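Local coordinates for metallo-beta-lactamase domain-containing protein (Enterococcus faecalis, PDB 2AZ4), which is of unproven function but has a two-zinc metallo-beta-lactamase fold, consistent with an RNA-binding exonuclease, at residues A[49-52]-A[53-57]; A[102-105]-A[106-110]; A[243-246]-A[247-251]; A[314-317]-A[318-322]. All coordinates share one frame; numbering follows the deposited sequence.

Interaction 1 (A[49-52]-A[53-57]); sequences DHIE and TLINN
H50 meets T53 and L54 at the start of a short alpha-helix, residues 51-56, where H50 occupies the N-cap position. The backbone bonds give the helix its shape. L54 N donates to H50 O, I55 N to I51 O at 2.7 Å, and N56 N to E52 O at 2.8 Å, so barely two turns are stitched by successive i to i+4 links.

Among the polar side chains, the H50 imidazole turns along the outside of the first turn and gives its NE2 hydrogen to E52 OE1 at 2.7 Å. E52 OE1 lies near the ring plane, but the N-H points rather off line (133°). The bend in the E52 chain, chi2 79°, folds the carboxylate back to reach it, and this pairing would be expected to favour a carboxylate that keeps its charge. T53 OG1 sits near H50 CB, yet its hydrogen-bond partner is D48 OD1, which also accepts from H50 N. D49 OD2 is paired with R99 in a salt bridge.

The apolar contacts lie on the other flank. I51 and I55, one turn apart, run side by side and point the same way, CG1 to CG1 at 4.1 Å, toward the loop residues Y67 and V60. L54 folds back over the preceding loop, its CD1 3.5 Å from D49 O.

Where the chain leaves the helix, T53 O is gripped twice by N57, by backbone N at 3.0 Å and by ND2 at 2.9 Å, reaching it from opposite faces of the carbonyl plane.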
loop_
_atom_site.group_PDB
_atom_site.type_symbol
_atom_site.label_atom_id
_atom_site.label_comp_id
_atom_site.label_asym_id
_atom_site.label_seq_id
_atom_site.Cartn_x
_atom_site.Cartn_y
_atom_site.Cartn_z
ATOM N N ASP A 49 -8.610 -8.123 -17.650
ATOM C CA ASP A 49 -7.561 -7.121 -17.405
ATOM C C ASP A 49 -6.554 -7.052 -18.546
ATOM O O ASP A 49 -5.425 -6.565 -18.369
ATOM C CB ASP A 49 -6.803 -7.453 -16.126
ATOM C CG ASP A 49 -7.525 -6.987 -14.857
ATOM O OD1 ASP A 49 -8.256 -5.982 -14.884
ATOM O OD2 ASP A 49 -7.328 -7.618 -13.803
ATOM N N HIS A 50 -6.942 -7.543 -19.716
ATOM C CA HIS A 50 -6.120 -7.377 -20.920
ATOM C C HIS A 50 -5.771 -5.893 -21.074
ATOM O O HIS A 50 -6.612 -5.025 -20.815
ATOM C CB HIS A 50 -6.904 -7.857 -22.145
ATOM C CG HIS A 50 -6.108 -7.902 -23.410
ATOM N ND1 HIS A 50 -5.804 -9.087 -24.054
ATOM C CD2 HIS A 50 -5.570 -6.914 -24.167
ATOM C CE1 HIS A 50 -5.115 -8.825 -25.152
ATOM N NE2 HIS A 50 -4.947 -7.515 -25.235
ATOM N N ILE A 51 -4.539 -5.608 -21.486
ATOM C CA ILE A 51 -4.093 -4.222 -21.664
ATOM C C ILE A 51 -5.068 -3.349 -22.492
ATOM O O ILE A 51 -5.384 -2.228 -22.104
ATOM C CB ILE A 51 -2.625 -4.135 -22.153
ATOM C CG1 ILE A 51 -2.108 -2.685 -22.058
ATOM C CG2 ILE A 51 -2.449 -4.793 -23.530
ATOM C CD1 ILE A 51 -0.796 -2.563 -21.317
ATOM N N GLU A 52 -5.587 -3.889 -23.589
ATOM C CA GLU A 52 -6.542 -3.173 -24.450
ATOM C C GLU A 52 -7.810 -2.777 -23.712
ATOM O O GLU A 52 -8.340 -1.682 -23.899
ATOM C CB GLU A 52 -6.911 -4.041 -25.653
ATOM C CG GLU A 52 -6.251 -3.615 -26.956
ATOM C CD GLU A 52 -4.812 -4.068 -27.081
ATOM O OE1 GLU A 52 -4.504 -5.211 -26.661
ATOM O OE2 GLU A 52 -3.987 -3.286 -27.622
ATOM N N THR A 53 -8.294 -3.682 -22.874
ATOM C CA THR A 53 -9.489 -3.459 -22.087
ATOM C C THR A 53 -9.234 -2.315 -21.117
ATOM O O THR A 53 -10.056 -1.407 -20.996
ATOM C CB THR A 53 -9.910 -4.759 -21.356
ATOM O OG1 THR A 53 -10.082 -5.799 -22.330
ATOM C CG2 THR A 53 -11.212 -4.581 -20.591
ATOM N N LEU A 54 -8.076 -2.358 -20.459
ATOM C CA LEU A 54 -7.668 -1.324 -19.514
ATOM C C LEU A 54 -7.431 0.018 -20.204
ATOM O O LEU A 54 -7.795 1.058 -19.670
ATOM C CB LEU A 54 -6.425 -1.759 -18.710
ATOM C CG LEU A 54 -6.510 -3.018 -17.820
ATOM C CD1 LEU A 54 -5.152 -3.268 -17.172
ATOM C CD2 LEU A 54 -7.591 -2.903 -16.766
ATOM N N ILE A 55 -6.834 -0.022 -21.396
ATOM C CA ILE A 55 -6.601 1.172 -22.193
ATOM C C ILE A 55 -7.961 1.788 -22.597
ATOM O O ILE A 55 -8.245 2.945 -22.261
ATOM C CB ILE A 55 -5.690 0.851 -23.423
ATOM C CG1 ILE A 55 -4.229 0.708 -22.971
ATOM C CG2 ILE A 55 -5.804 1.928 -24.500
ATOM C CD1 ILE A 55 -3.638 1.962 -22.364
ATOM N N ASN A 56 -8.800 0.980 -23.251
ATOM C CA ASN A 56 -10.133 1.391 -23.732
ATOM C C ASN A 56 -11.035 1.953 -22.634
ATOM O O ASN A 56 -11.890 2.784 -22.881
ATOM C CB ASN A 56 -10.843 0.213 -24.402
ATOM C CG ASN A 56 -10.237 -0.162 -25.752
ATOM O OD1 ASN A 56 -9.375 0.535 -26.279
ATOM N ND2 ASN A 56 -10.700 -1.270 -26.322
ATOM N N ASN A 57 -10.851 1.472 -21.419
ATOM C CA ASN A 57 -11.643 1.944 -20.294
ATOM C C ASN A 57 -10.943 2.993 -19.459
ATOM O O ASN A 57 -11.424 3.366 -18.382
ATOM C CB ASN A 57 -12.092 0.756 -19.450
ATOM C CG ASN A 57 -13.235 0.009 -20.096
ATOM O OD1 ASN A 57 -14.366 0.488 -20.093
ATOM N ND2 ASN A 57 -12.945 -1.161 -20.677
#

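Interaction 2 (A[102-105]-A[106-110]); sequences NYLD and PAVPL
A107 meets the D105 carboxylate from above its plane. The backbone N-H of A107 reaches D105 OD1 at 3.1 Å, some 56° out of that plane, with A107 CB 3.6 Å from the same oxygen. V108 CG2 lies over the same face, 4.1 Å from OD2. This side-chain to i+2 amide link is an Asx turn, and it is superimposed on a type I beta turn from D105 to V108. The carboxylate is brought there because CG stands opposite the backbone N (chi1 -170°). The beta turn itself is closed by V108 N to D105 O, 2.8 Å.

Behind the turn, L104 reaches across the inside of the bend with its two methyl branches. CD1 meets V108 CG1 at 4.1 Å, the two side chains crossing at about a right angle, while CD2 lies 3.9 Å from L110 CB. R142 NH2 bonds to both L104 O and V108 O, bridging the two limbs.

The bend connects the region after helix 95-98 to strand 110-113. L104, V108, P109 and L110 all press on strand 85-89, and Y103 packs against I51 and L54 of helix 51-56.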
loop_
_atom_site.group_PDB
_atom_site.type_symbol
_atom_site.label_atom_id
_atom_site.label_comp_id
_atom_site.label_asym_id
_atom_site.label_seq_id
_atom_site.Cartn_x
_atom_site.Cartn_y
_atom_site.Cartn_z
ATOM N N ASN A 102 3.395 -6.282 -13.781
ATOM C CA ASN A 102 3.720 -7.379 -14.705
ATOM C C ASN A 102 3.582 -6.982 -16.170
ATOM O O ASN A 102 4.094 -7.678 -17.057
ATOM C CB ASN A 102 2.892 -8.629 -14.446
ATOM C CG ASN A 102 3.347 -9.397 -13.218
ATOM O OD1 ASN A 102 2.562 -10.155 -12.616
ATOM N ND2 ASN A 102 4.602 -9.261 -12.867
ATOM N N TYR A 103 2.906 -5.862 -16.418
ATOM C CA TYR A 103 2.817 -5.329 -17.788
ATOM C C TYR A 103 3.993 -4.424 -18.164
ATOM O O TYR A 103 4.137 -4.016 -19.326
ATOM C CB TYR A 103 1.499 -4.573 -17.987
ATOM C CG TYR A 103 0.284 -5.455 -18.178
ATOM C CD1 TYR A 103 0.392 -6.856 -18.276
ATOM C CD2 TYR A 103 -0.986 -4.884 -18.265
ATOM C CE1 TYR A 103 -0.759 -7.659 -18.463
ATOM C CE2 TYR A 103 -2.117 -5.660 -18.459
ATOM C CZ TYR A 103 -2.008 -7.035 -18.553
ATOM O OH TYR A 103 -3.171 -7.771 -18.743
ATOM N N LEU A 104 4.814 -4.086 -17.182
ATOM C CA LEU A 104 6.011 -3.286 -17.435
ATOM C C LEU A 104 7.036 -4.094 -18.232
ATOM O O LEU A 104 7.418 -5.185 -17.832
ATOM C CB LEU A 104 6.632 -2.776 -16.129
ATOM C CG LEU A 104 7.877 -1.872 -16.289
ATOM C CD1 LEU A 104 7.642 -0.567 -17.125
ATOM C CD2 LEU A 104 8.572 -1.556 -14.956
ATOM N N ASP A 105 7.458 -3.551 -19.366
ATOM C CA ASP A 105 8.560 -4.102 -20.160
ATOM C C ASP A 105 9.698 -4.684 -19.281
ATOM O O ASP A 105 10.362 -3.954 -18.547
ATOM C CB ASP A 105 9.094 -2.992 -21.069
ATOM C CG ASP A 105 10.079 -3.484 -22.104
ATOM O OD1 ASP A 105 10.519 -4.637 -21.997
ATOM O OD2 ASP A 105 10.452 -2.685 -23.001
ATOM N N PRO A 106 9.926 -6.014 -19.361
ATOM C CA PRO A 106 11.019 -6.699 -18.650
ATOM C C PRO A 106 12.371 -5.996 -18.750
ATOM O O PRO A 106 13.141 -6.018 -17.786
ATOM C CB PRO A 106 11.094 -8.079 -19.338
ATOM C CG PRO A 106 9.787 -8.245 -20.029
ATOM C CD PRO A 106 9.097 -6.937 -20.160
ATOM N N ALA A 107 12.658 -5.383 -19.900
ATOM C CA ALA A 107 13.906 -4.624 -20.110
ATOM C C ALA A 107 13.988 -3.303 -19.332
ATOM O O ALA A 107 15.071 -2.751 -19.124
ATOM C CB ALA A 107 14.134 -4.381 -21.606
ATOM N N VAL A 108 12.852 -2.782 -18.888
ATOM C CA VAL A 108 12.879 -1.540 -18.108
ATOM C C VAL A 108 13.053 -1.915 -16.631
ATOM O O VAL A 108 12.289 -2.707 -16.137
ATOM C CB VAL A 108 11.589 -0.713 -18.330
ATOM C CG1 VAL A 108 11.551 0.525 -17.401
ATOM C CG2 VAL A 108 11.495 -0.290 -19.790
ATOM N N PRO A 109 14.087 -1.368 -15.942
ATOM C CA PRO A 109 14.225 -1.667 -14.514
ATOM C C PRO A 109 13.126 -1.076 -13.660
ATOM O O PRO A 109 12.626 0.015 -13.946
ATOM C CB PRO A 109 15.562 -1.033 -14.141
ATOM C CG PRO A 109 15.794 0.054 -15.202
ATOM C CD PRO A 109 15.190 -0.529 -16.445
ATOM N N LEU A 110 12.817 -1.779 -12.574
ATOM C CA LEU A 110 11.753 -1.421 -11.648
ATOM C C LEU A 110 12.391 -1.404 -10.258
ATOM O O LEU A 110 12.957 -2.421 -9.803
ATOM C CB LEU A 110 10.605 -2.436 -11.712
ATOM C CG LEU A 110 9.443 -2.318 -10.694
ATOM C CD1 LEU A 110 8.742 -0.984 -10.846
ATOM C CD2 LEU A 110 8.420 -3.462 -10.856
#

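Interaction 3 (A[243-246]-A[247-251])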
loop_
_atom_site.group_PDB
_atom_site.type_symbol
_atom_site.label_atom_id
_atom_site.label_comp_id
_atom_site.label_asym_id
_atom_site.label_seq_id
_atom_site.Cartn_x
_atom_site.Cartn_y
_atom_site.Cartn_z
ATOM N N HIS A 243 -4.888 -1.051 22.954
ATOM C CA HIS A 243 -6.297 -1.434 22.912
ATOM C C HIS A 243 -6.465 -2.954 22.765
ATOM O O HIS A 243 -7.265 -3.566 23.479
ATOM C CB HIS A 243 -7.032 -0.688 21.785
ATOM C CG HIS A 243 -7.535 0.666 22.178
ATOM N ND1 HIS A 243 -8.549 0.843 23.097
ATOM C CD2 HIS A 243 -7.204 1.907 21.742
ATOM C CE1 HIS A 243 -8.804 2.133 23.231
ATOM N NE2 HIS A 243 -8.006 2.801 22.417
ATOM N N LEU A 244 -5.699 -3.564 21.866
ATOM C CA LEU A 244 -5.701 -5.027 21.720
ATOM C C LEU A 244 -5.333 -5.723 23.038
ATOM O O LEU A 244 -5.989 -6.691 23.425
ATOM C CB LEU A 244 -4.762 -5.467 20.600
ATOM C CG LEU A 244 -4.796 -6.969 20.277
ATOM C CD1 LEU A 244 -4.785 -7.181 18.778
ATOM C CD2 LEU A 244 -3.596 -7.684 20.918
ATOM N N VAL A 245 -4.298 -5.221 23.721
ATOM C CA VAL A 245 -3.904 -5.738 25.034
ATOM C C VAL A 245 -5.065 -5.632 26.009
ATOM O O VAL A 245 -5.427 -6.625 26.654
ATOM C CB VAL A 245 -2.648 -5.030 25.641
ATOM C CG1 VAL A 245 -2.414 -5.514 27.093
ATOM C CG2 VAL A 245 -1.397 -5.274 24.802
ATOM N N ARG A 246 -5.633 -4.435 26.123
ATOM C CA ARG A 246 -6.812 -4.213 26.963
ATOM C C ARG A 246 -7.924 -5.227 26.645
ATOM O O ARG A 246 -8.489 -5.850 27.544
ATOM C CB ARG A 246 -7.365 -2.795 26.787
ATOM C CG ARG A 246 -8.663 -2.543 27.638
ATOM C CD ARG A 246 -9.259 -1.166 27.417
ATOM N NE ARG A 246 -9.496 -0.907 25.996
ATOM C CZ ARG A 246 -10.584 -1.273 25.317
ATOM N NH1 ARG A 246 -11.583 -1.923 25.915
ATOM N NH2 ARG A 246 -10.670 -0.991 24.023
ATOM N N LEU A 247 -8.227 -5.390 25.367
ATOM C CA LEU A 247 -9.278 -6.320 24.969
ATOM C C LEU A 247 -8.980 -7.756 25.424
ATOM O O LEU A 247 -9.907 -8.477 25.805
ATOM C CB LEU A 247 -9.552 -6.260 23.451
ATOM C CG LEU A 247 -10.266 -5.014 22.900
ATOM C CD1 LEU A 247 -10.120 -4.937 21.385
ATOM C CD2 LEU A 247 -11.737 -4.978 23.284
ATOM N N GLU A 248 -7.707 -8.163 25.379
ATOM C CA GLU A 248 -7.321 -9.483 25.868
ATOM C C GLU A 248 -7.514 -9.625 27.389
ATOM O O GLU A 248 -8.081 -10.613 27.869
ATOM C CB GLU A 248 -5.900 -9.830 25.447
ATOM C CG GLU A 248 -5.745 -10.080 23.933
ATOM C CD GLU A 248 -4.398 -10.709 23.585
ATOM O OE1 GLU A 248 -3.824 -11.433 24.417
ATOM O OE2 GLU A 248 -3.906 -10.499 22.471
ATOM N N LEU A 249 -7.093 -8.609 28.137
ATOM C CA LEU A 249 -7.161 -8.650 29.609
ATOM C C LEU A 249 -8.580 -8.559 30.140
ATOM O O LEU A 249 -8.880 -9.055 31.223
ATOM C CB LEU A 249 -6.290 -7.545 30.221
ATOM C CG LEU A 249 -4.793 -7.668 29.909
ATOM C CD1 LEU A 249 -3.987 -6.451 30.416
ATOM C CD2 LEU A 249 -4.247 -8.959 30.458
ATOM N N GLU A 250 -9.459 -7.935 29.376
ATOM C CA GLU A 250 -10.873 -7.883 29.740
ATOM C C GLU A 250 -11.569 -9.225 29.437
ATOM O O GLU A 250 -12.681 -9.456 29.903
ATOM C CB GLU A 250 -11.581 -6.784 28.954
ATOM C CG GLU A 250 -11.138 -5.362 29.269
ATOM C CD GLU A 250 -11.888 -4.327 28.433
ATOM O OE1 GLU A 250 -12.575 -4.712 27.461
ATOM O OE2 GLU A 250 -11.795 -3.118 28.747
ATOM N N ASN A 251 -10.933 -10.079 28.629
ATOM C CA ASN A 251 -11.544 -11.360 28.221
ATOM C C ASN A 251 -10.631 -12.580 28.408
ATOM O O ASN A 251 -10.271 -13.246 27.422
ATOM C CB ASN A 251 -12.064 -11.282 26.778
ATOM C CG ASN A 251 -13.160 -10.234 26.604
ATOM O OD1 ASN A 251 -14.334 -10.508 26.842
ATOM N ND2 ASN A 251 -12.773 -9.025 26.197
#
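R246 and E250 cross obliquely one helical turn apart, with guanidinium and carboxylate planes 67° apart. NH1 donates to E250 OE2 at 3.1 Å in a nearly straight salt bridge (162°); the oxygen lies close to the guanidinium plane, but the donor comes in above the carboxylate plane. At another edge of the same guanidinium, NH2 gives a hydrogen to H243 ND1 at 3.0 Å, so H243 and E250 together fix its rotation. A bend at chi3 (54°) turns the arginine head so that it can reach both. L247 CG packs over one face, about 4.2 Å from NH2.

On another side, V245 and L249 lie side by side and point the same way, CG1 to CD1 at 3.8 Å. L244 crosses E248 obliquely, CD2 3.2 Å from OE2, a tight approach. The E248 carboxylate is buried but satisfied: OE2 takes a hydrogen bond with the S275 hydroxyl and OE1 accepts from R277 N. N251 ND2 binds L247 O at 2.9 Å in the carbonyl plane.

This is the last part of helix 237-249. L244 and E248 rest on L329 of strand 328-331, L247 on I346 of strand 344-348, and L244 and V245 on helix 265-274.

Interaction 4 (A[314-317]-A[318-322]); sequences LEIP and YDTLL
I316 and L321 touch because chi1 of I316, -47°, turns CG2 opposite its backbone N and toward the helix that follows; CG2 meets L321 CD1 at 3.7 Å, the side chains crossing at about a right angle. The L321 torsions are unusual, and its branch positions are less certain. T320 CB also comes near I316 CG2, at 4.1 Å. The T320 side chain runs alongside the P317 ring, pointing the same way, with OG1 3.7 Å from both CG and CD.

P317 is the N-cap of helix 318-323. Proline has no polar side chain for capping the first amides, and its part in the helix is played by the carbonyl: P317 O accepts from L321 N at 3.2 Å, and more weakly from T320 N.

This helix belongs to the unit built on a six-stranded parallel sheet, probably the beta-CASP-like insert of metallo-beta-lactamase nucleases. I316 and L321 both press on V280 of strand 278-282, and L321 reaches W330 of strand 328-331. Y318 sits against W330 too, its hydroxyl bonded to N338 ND2, while L322 CD1 lies over one face of the Y318 ring, 3.7 Å above the plane and offset toward the rim.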
loop_
_atom_site.group_PDB
_atom_site.type_symbol
_atom_site.label_atom_id
_atom_site.label_comp_id
_atom_site.label_asym_id
_atom_site.label_seq_id
_atom_site.Cartn_x
_atom_site.Cartn_y
_atom_site.Cartn_z
ATOM N N LEU A 314 6.710 -25.391 15.423
ATOM C CA LEU A 314 5.946 -24.213 15.822
ATOM C C LEU A 314 4.526 -24.253 15.258
ATOM O O LEU A 314 3.756 -23.283 15.369
ATOM C CB LEU A 314 6.685 -22.928 15.424
ATOM C CG LEU A 314 7.953 -22.658 16.259
ATOM C CD1 LEU A 314 8.752 -21.488 15.681
ATOM C CD2 LEU A 314 7.603 -22.426 17.720
ATOM N N GLU A 315 4.171 -25.386 14.661
ATOM C CA GLU A 315 2.844 -25.515 14.063
ATOM C C GLU A 315 1.884 -25.886 15.151
ATOM O O GLU A 315 2.186 -26.749 15.975
ATOM C CB GLU A 315 2.815 -26.574 12.970
ATOM C CG GLU A 315 1.444 -26.667 12.255
ATOM C CD GLU A 315 1.346 -27.824 11.282
ATOM O OE1 GLU A 315 2.402 -28.390 10.910
ATOM O OE2 GLU A 315 0.213 -28.169 10.878
ATOM N N ILE A 316 0.734 -25.217 15.150
ATOM C CA ILE A 316 -0.386 -25.562 16.012
ATOM C C ILE A 316 -1.494 -26.094 15.098
ATOM O O ILE A 316 -1.778 -25.501 14.042
ATOM C CB ILE A 316 -0.920 -24.344 16.803
ATOM C CG1 ILE A 316 0.213 -23.535 17.468
ATOM C CG2 ILE A 316 -2.039 -24.760 17.787
ATOM C CD1 ILE A 316 0.987 -24.244 18.606
ATOM N N PRO A 317 -2.077 -27.255 15.447
ATOM C CA PRO A 317 -3.197 -27.733 14.616
ATOM C C PRO A 317 -4.391 -26.785 14.679
ATOM O O PRO A 317 -4.732 -26.285 15.754
ATOM C CB PRO A 317 -3.561 -29.078 15.250
ATOM C CG PRO A 317 -2.340 -29.474 16.066
ATOM C CD PRO A 317 -1.744 -28.185 16.541
ATOM N N TYR A 318 -5.001 -26.524 13.524
ATOM C CA TYR A 318 -6.237 -25.756 13.458
ATOM C C TYR A 318 -7.293 -26.243 14.484
ATOM O O TYR A 318 -7.955 -25.443 15.158
ATOM C CB TYR A 318 -6.785 -25.824 12.032
ATOM C CG TYR A 318 -8.118 -25.137 11.806
ATOM C CD1 TYR A 318 -8.325 -23.811 12.193
ATOM C CD2 TYR A 318 -9.160 -25.808 11.156
ATOM C CE1 TYR A 318 -9.544 -23.163 11.955
ATOM C CE2 TYR A 318 -10.382 -25.176 10.917
ATOM C CZ TYR A 318 -10.563 -23.857 11.322
ATOM O OH TYR A 318 -11.758 -23.238 11.088
ATOM N N ASP A 319 -7.425 -27.563 14.586
ATOM C CA ASP A 319 -8.351 -28.224 15.517
ATOM C C ASP A 319 -8.137 -27.777 16.972
ATOM O O ASP A 319 -9.102 -27.562 17.712
ATOM C CB ASP A 319 -8.188 -29.752 15.357
ATOM C CG ASP A 319 -9.145 -30.548 16.213
ATOM O OD1 ASP A 319 -10.375 -30.326 16.093
ATOM O OD2 ASP A 319 -8.669 -31.399 17.010
ATOM N N THR A 320 -6.870 -27.630 17.373
ATOM C CA THR A 320 -6.516 -27.116 18.696
ATOM C C THR A 320 -6.908 -25.641 18.877
ATOM O O THR A 320 -7.424 -25.247 19.917
ATOM C CB THR A 320 -5.001 -27.319 18.984
ATOM O OG1 THR A 320 -4.673 -28.691 18.795
ATOM C CG2 THR A 320 -4.630 -26.920 20.416
ATOM N N LEU A 321 -6.664 -24.823 17.860
ATOM C CA LEU A 321 -7.028 -23.413 17.926
ATOM C C LEU A 321 -8.515 -23.220 18.146
ATOM O O LEU A 321 -8.936 -22.351 18.935
ATOM C CB LEU A 321 -6.607 -22.715 16.639
ATOM C CG LEU A 321 -5.383 -21.797 16.549
ATOM C CD1 LEU A 321 -4.340 -21.899 17.703
ATOM C CD2 LEU A 321 -4.778 -21.872 15.163
ATOM N N LEU A 322 -9.320 -24.034 17.449
ATOM C CA LEU A 322 -10.763 -23.911 17.521
ATOM C C LEU A 322 -11.295 -24.153 18.933
ATOM O O LEU A 322 -12.304 -23.576 19.310
ATOM C CB LEU A 322 -11.443 -24.846 16.518
ATOM C CG LEU A 322 -11.324 -24.519 15.036
ATOM C CD1 LEU A 322 -12.078 -25.582 14.262
ATOM C CD2 LEU A 322 -11.885 -23.099 14.734
#

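All four contacts are local, so each closes only a turn or two of chain; they follow in series, and none encloses or crosses another. Interactions 1 and 2 belong to the metallo-beta-lactamase part. They touch directly, Y103 OH lying 2.6 Å from D49 O in a probable hydrogen bond, which ties helix 51-56 to the bend leading into strand 110-113. Interactions 3 and 4 come later, in the unit with the six-stranded parallel sheet; their nearest atoms are about 12 Å apart, but both lean on strand 328-331, through L329 and W330. Interactions 1 and 3 lie on opposite sides of the chain's centre, with centres about 48 Å apart.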